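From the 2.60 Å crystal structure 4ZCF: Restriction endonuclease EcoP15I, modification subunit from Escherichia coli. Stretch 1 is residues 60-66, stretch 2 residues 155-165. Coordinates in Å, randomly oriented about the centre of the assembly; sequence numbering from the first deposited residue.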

ATOM      1  N   TRP A  60       6.519 -12.155  15.027  1.00 36.15           N
ATOM      2  CA  TRP A  60       6.782 -11.701  16.372  1.00 36.23           C
ATOM      3  C   TRP A  60       5.744 -12.342  17.304  1.00 41.95           C
ATOM      4  O   TRP A  60       4.627 -12.641  16.856  1.00 40.36           O
ATOM      5  CB  TRP A  60       6.810 -10.141  16.431  1.00 34.61           C
ATOM      6  CG  TRP A  60       5.471  -9.470  16.444  1.00 35.19           C
ATOM      7  CD1 TRP A  60       4.741  -9.136  17.540  1.00 37.89           C
ATOM      8  CD2 TRP A  60       4.690  -9.077  15.306  1.00 35.24           C
ATOM      9  NE1 TRP A  60       3.556  -8.548  17.161  1.00 37.07           N
ATOM     10  CE2 TRP A  60       3.478  -8.537  15.797  1.00 38.13           C
ATOM     11  CE3 TRP A  60       4.887  -9.139  13.912  1.00 36.72           C
ATOM     12  CZ2 TRP A  60       2.470  -8.066  14.953  1.00 37.26           C
ATOM     13  CZ3 TRP A  60       3.901  -8.630  13.077  1.00 37.97           C
ATOM     14  CH2 TRP A  60       2.718  -8.085  13.598  1.00 38.45           C
ATOM     15  N   LEU A  61       6.126 -12.591  18.580  1.00 41.35           N
ATOM     16  CA  LEU A  61       5.243 -13.126  19.641  1.00 41.77           C
ATOM     17  C   LEU A  61       4.270 -11.991  19.976  1.00 47.09           C
ATOM     18  O   LEU A  61       4.713 -10.900  20.371  1.00 48.22           O
ATOM     19  CB  LEU A  61       6.080 -13.517  20.889  1.00 42.04           C
ATOM     20  CG  LEU A  61       5.329 -13.924  22.189  1.00 47.41           C
ATOM     21  CD1 LEU A  61       4.740 -15.335  22.083  1.00 47.41           C
ATOM     22  CD2 LEU A  61       6.239 -13.800  23.427  1.00 48.10           C
ATOM     23  N   GLY A  62       2.976 -12.227  19.737  1.00 42.24           N
ATOM     24  CA  GLY A  62       1.948 -11.203  19.912  1.00 41.17           C
ATOM     25  C   GLY A  62       1.226 -10.858  18.621  1.00 43.71           C
ATOM     26  O   GLY A  62       0.255 -10.095  18.641  1.00 43.00           O
ATOM     27  N   LYS A  63       1.674 -11.444  17.483  1.00 39.32           N
ATOM     28  CA  LYS A  63       1.042 -11.282  16.180  1.00 38.81           C
ATOM     29  C   LYS A  63      -0.381 -11.823  16.231  1.00 42.62           C
ATOM     30  O   LYS A  63      -1.288 -11.176  15.701  1.00 41.72           O
ATOM     31  CB  LYS A  63       1.860 -11.989  15.079  1.00 40.84           C
ATOM     32  CG  LYS A  63       1.426 -11.612  13.670  1.00 46.24           C
ATOM     33  CD  LYS A  63       2.436 -12.011  12.597  1.00 59.34           C
ATOM     34  CE  LYS A  63       1.890 -11.679  11.217  1.00 74.23           C
ATOM     35  NZ  LYS A  63       2.935 -11.719  10.160  1.00 86.16           N
ATOM     36  N   SER A  64      -0.576 -13.011  16.872  1.00 39.49           N
ATOM     37  CA  SER A  64      -1.894 -13.647  17.041  1.00 39.68           C
ATOM     38  C   SER A  64      -2.782 -12.826  17.961  1.00 45.27           C
ATOM     39  O   SER A  64      -3.993 -12.775  17.734  1.00 46.08           O
ATOM     40  CB  SER A  64      -1.770 -15.092  17.533  1.00 42.82           C
ATOM     41  OG  SER A  64      -0.841 -15.264  18.593  1.00 51.23           O
ATOM     42  N   TYR A  65      -2.171 -12.171  18.982  1.00 42.12           N
ATOM     43  CA  TYR A  65      -2.796 -11.259  19.943  1.00 42.78           C
ATOM     44  C   TYR A  65      -3.227  -9.957  19.245  1.00 45.82           C
ATOM     45  O   TYR A  65      -4.318  -9.455  19.533  1.00 47.99           O
ATOM     46  CB  TYR A  65      -1.834 -10.952  21.118  1.00 44.85           C
ATOM     47  CG  TYR A  65      -2.439 -10.108  22.226  1.00 47.42           C
ATOM     48  CD1 TYR A  65      -3.248 -10.680  23.202  1.00 50.12           C
ATOM     49  CD2 TYR A  65      -2.165  -8.747  22.323  1.00 48.09           C
ATOM     50  CE1 TYR A  65      -3.804  -9.911  24.225  1.00 51.47           C
ATOM     51  CE2 TYR A  65      -2.693  -7.972  23.357  1.00 48.84           C
ATOM     52  CZ  TYR A  65      -3.522  -8.557  24.300  1.00 56.31           C
ATOM     53  OH  TYR A  65      -4.050  -7.806  25.325  1.00 55.25           O
ATOM     54  N   ALA A  66      -2.366  -9.395  18.363  1.00 39.42           N
ATOM     55  CA  ALA A  66      -2.666  -8.179  17.583  1.00 38.10           C
ATOM     56  C   ALA A  66      -3.816  -8.439  16.602  1.00 40.52           C
ATOM     57  O   ALA A  66      -4.674  -7.581  16.440  1.00 40.55           O
ATOM     58  CB  ALA A  66      -1.432  -7.700  16.841  1.00 38.20           C
ATOM     59  N   ASP A 155       1.013 -22.410  26.080  1.00 67.61           N
ATOM     60  CA  ASP A 155       2.374 -21.888  26.285  1.00 65.85           C
ATOM     61  C   ASP A 155       2.577 -20.545  25.580  1.00 67.68           C
ATOM     62  O   ASP A 155       3.284 -19.695  26.113  1.00 66.91           O
ATOM     63  CB  ASP A 155       3.411 -22.890  25.802  1.00 66.24           C
ATOM     64  N   GLU A 156       1.955 -20.350  24.391  1.00 62.57           N
ATOM     65  CA  GLU A 156       2.041 -19.098  23.646  1.00 61.50           C
ATOM     66  C   GLU A 156       1.198 -18.012  24.329  1.00 64.35           C
ATOM     67  O   GLU A 156       1.671 -16.887  24.489  1.00 62.76           O
ATOM     68  CB  GLU A 156       1.660 -19.289  22.175  1.00 62.72           C
ATOM     69  CG  GLU A 156       2.233 -18.196  21.284  1.00 71.44           C
ATOM     70  CD  GLU A 156       1.961 -18.325  19.802  1.00 86.55           C
ATOM     71  OE1 GLU A 156       2.425 -19.321  19.198  1.00 94.62           O
ATOM     72  OE2 GLU A 156       1.287 -17.433  19.239  1.00 66.52           O
ATOM     73  N   ALA A 157      -0.015 -18.374  24.795  1.00 61.60           N
ATOM     74  CA  ALA A 157      -0.919 -17.481  25.531  1.00 61.34           C
ATOM     75  C   ALA A 157      -0.323 -17.035  26.886  1.00 66.64           C
ATOM     76  O   ALA A 157      -0.646 -15.941  27.366  1.00 66.76           O
ATOM     77  CB  ALA A 157      -2.258 -18.159  25.739  1.00 61.83           C
ATOM     78  N   LYS A 158       0.555 -17.884  27.484  1.00 62.86           N
ATOM     79  CA  LYS A 158       1.302 -17.620  28.717  1.00 62.43           C
ATOM     80  C   LYS A 158       2.452 -16.650  28.395  1.00 65.30           C
ATOM     81  O   LYS A 158       2.712 -15.719  29.159  1.00 64.68           O
ATOM     82  CB  LYS A 158       1.913 -18.922  29.269  1.00 65.77           C
ATOM     83  CG  LYS A 158       1.006 -19.767  30.154  1.00 84.13           C
ATOM     84  CD  LYS A 158       1.663 -21.128  30.447  1.00 90.25           C
ATOM     85  CE  LYS A 158       0.956 -21.933  31.512  1.00 98.95           C
ATOM     86  NZ  LYS A 158      -0.393 -22.384  31.082  1.00105.87           N
ATOM     87  N   ARG A 159       3.147 -16.896  27.261  1.00 61.61           N
ATOM     88  CA  ARG A 159       4.289 -16.124  26.769  1.00 60.80           C
ATOM     89  C   ARG A 159       3.907 -14.727  26.322  1.00 63.38           C
ATOM     90  O   ARG A 159       4.692 -13.793  26.532  1.00 62.93           O
ATOM     91  CB  ARG A 159       5.048 -16.885  25.670  1.00 60.85           C
ATOM     92  CG  ARG A 159       5.955 -17.986  26.225  1.00 67.82           C
ATOM     93  CD  ARG A 159       6.755 -18.704  25.155  1.00 76.90           C
ATOM     94  NE  ARG A 159       7.297 -19.979  25.634  1.00 93.05           N
ATOM     95  CZ  ARG A 159       8.462 -20.127  26.269  1.00110.89           C
ATOM     96  NH1 ARG A 159       9.229 -19.070  26.519  1.00 98.93           N
ATOM     97  NH2 ARG A 159       8.863 -21.329  26.662  1.00 95.71           N
ATOM     98  N   ILE A 160       2.712 -14.576  25.719  1.00 59.07           N
ATOM     99  CA  ILE A 160       2.218 -13.277  25.277  1.00 59.59           C
ATOM    100  C   ILE A 160       1.910 -12.469  26.531  1.00 69.28           C
ATOM    101  O   ILE A 160       2.602 -11.486  26.786  1.00 69.10           O
ATOM    102  CB  ILE A 160       1.000 -13.360  24.298  1.00 61.58           C
ATOM    103  CG1 ILE A 160       1.400 -13.961  22.937  1.00 60.57           C
ATOM    104  CG2 ILE A 160       0.325 -11.978  24.120  1.00 61.61           C
ATOM    105  CD1 ILE A 160       0.218 -14.553  22.108  1.00 58.07           C
ATOM    106  N   LEU A 161       0.928 -12.932  27.354  1.00 69.25           N
ATOM    107  CA  LEU A 161       0.509 -12.265  28.591  1.00 70.26           C
ATOM    108  C   LEU A 161       1.642 -11.881  29.526  1.00 76.61           C
ATOM    109  O   LEU A 161       1.540 -10.857  30.198  1.00 76.90           O
ATOM    110  CB  LEU A 161      -0.609 -13.014  29.319  1.00 70.48           C
ATOM    111  CG  LEU A 161      -1.946 -13.100  28.586  1.00 75.24           C
ATOM    112  CD1 LEU A 161      -2.887 -13.990  29.321  1.00 75.70           C
ATOM    113  CD2 LEU A 161      -2.576 -11.731  28.362  1.00 76.77           C
ATOM    114  N   GLU A 162       2.758 -12.638  29.496  1.00 74.78           N
ATOM    115  CA  GLU A 162       3.966 -12.314  30.256  1.00 75.69           C
ATOM    116  C   GLU A 162       4.515 -10.922  29.843  1.00 83.08           C
ATOM    117  O   GLU A 162       5.110 -10.247  30.683  1.00 83.95           O
ATOM    118  CB  GLU A 162       5.027 -13.382  30.045  1.00 76.11           C
ATOM    119  N   PHE A 163       4.280 -10.485  28.573  1.00 80.12           N
ATOM    120  CA  PHE A 163       4.730  -9.185  28.053  1.00 80.13           C
ATOM    121  C   PHE A 163       3.623  -8.120  27.976  1.00 83.75           C
ATOM    122  O   PHE A 163       3.921  -6.940  28.170  1.00 84.18           O
ATOM    123  CB  PHE A 163       5.510  -9.315  26.709  1.00 81.85           C
ATOM    124  CG  PHE A 163       4.737  -9.066  25.423  1.00 83.02           C
ATOM    125  CD1 PHE A 163       4.454  -7.771  24.997  1.00 85.22           C
ATOM    126  CD2 PHE A 163       4.338 -10.125  24.615  1.00 84.57           C
ATOM    127  CE1 PHE A 163       3.726  -7.548  23.830  1.00 85.69           C
ATOM    128  CE2 PHE A 163       3.624  -9.897  23.438  1.00 86.82           C
ATOM    129  CZ  PHE A 163       3.335  -8.609  23.048  1.00 84.64           C
ATOM    130  N   THR A 164       2.380  -8.509  27.624  1.00 78.55           N
ATOM    131  CA  THR A 164       1.281  -7.542  27.502  1.00 78.00           C
ATOM    132  C   THR A 164       0.849  -6.942  28.851  1.00 82.57           C
ATOM    133  O   THR A 164       0.423  -5.781  28.896  1.00 82.00           O
ATOM    134  CB  THR A 164       0.112  -8.096  26.678  1.00 81.94           C
ATOM    135  OG1 THR A 164      -0.392  -9.284  27.283  1.00 83.45           O
ATOM    136  CG2 THR A 164       0.483  -8.362  25.243  1.00 77.36           C
ATOM    137  N   THR A 165       0.973  -7.730  29.944  1.00 79.29           N
ATOM    138  CA  THR A 165       0.610  -7.308  31.306  1.00 78.72           C
ATOM    139  C   THR A 165       1.772  -6.591  32.025  1.00 81.17           C
ATOM    140  O   THR A 165       1.522  -5.675  32.818  1.00 80.09           O
ATOM    141  CB  THR A 165      -0.001  -8.467  32.113  1.00 84.63           C
ATOM    142  OG1 THR A 165       1.016  -9.425  32.416  1.00 85.44           O
ATOM    143  CG2 THR A 165      -1.189  -9.133  31.399  1.00 80.31           C
TER
HETATM  144  O   HOH W   1       1.670 -14.695  18.249  1.00 56.22           O

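What does L61 do at this contact? It gives up more surface to the other stretch than any other residue here, although its CA-to-CB bond points sideways; with chi1 t and chi2 p, the end of the side chain comes nearer to the helix of stretch 2. There CD1 lies 3.7 Å from CG1 of I160 and 3.9 Å from CG of E156, touching the aliphatic part of that acidic side chain. The other methyl, CD2, comes within 3.5 Å of the backbone O of R159 and 4.3 Å from CD2 of F163. A branched, flexible hydrocarbon suits such a place, since its two methyls can spread over several residues of successive helical turns.

How does Y65 use its ring and its CB? Its CA-to-CB bond points toward stretch 2, and its buried side chain, chi1 t, meets two residues one helical turn apart. CB packs 3.8 Å from CG2 of I160, while CG2 of T164 sits over one face of the ring, 4.1 Å from its centroid and 26° off the normal, a CH-pi contact. Threonine thus offers a methyl to the aromatic face, and the tyrosine OH is satisfied by a hydrogen bond elsewhere in the structure.

Why is I160 central, and why is glycine beside it? The beta-branched I160 reaches the two side chains of stretch 1 that cover the most surface: CG1 meets L61 and CG2 meets Y65, while CD1 lies 3.7 Å from OG of S64. Its CA is 5.8 Å from the CA of G62, the closest backbone register between the stretches. G62 ends the loop at the N-cap position, inside a type II turn running from W60 to K63, with phi/psi of 118/-5. A CB there would fall 3.0 Å from CZ of F163, a clash, and would be jammed against the carbonyl O of L61. Without one, CA of G62 can approach the edge of the F163 ring, 4.1 Å from CE2.

What joins the polar groups? No clear direct hydrogen bond crosses between the stretches; water 1 supplies the link. It accepts from N of G62 at 3.2 Å and donates to OE2 of E156 at 2.9 Å, and it is also hydrogen-bonded to OG of S64 at 2.6 Å. OG of S64 and OE2 of E156 are themselves 3.1 Å apart. The small serine, whose CA-to-CB bond points toward stretch 2, and the longer glutamate, whose end comes nearer, thus bring their oxygens to one water beside the apolar packing.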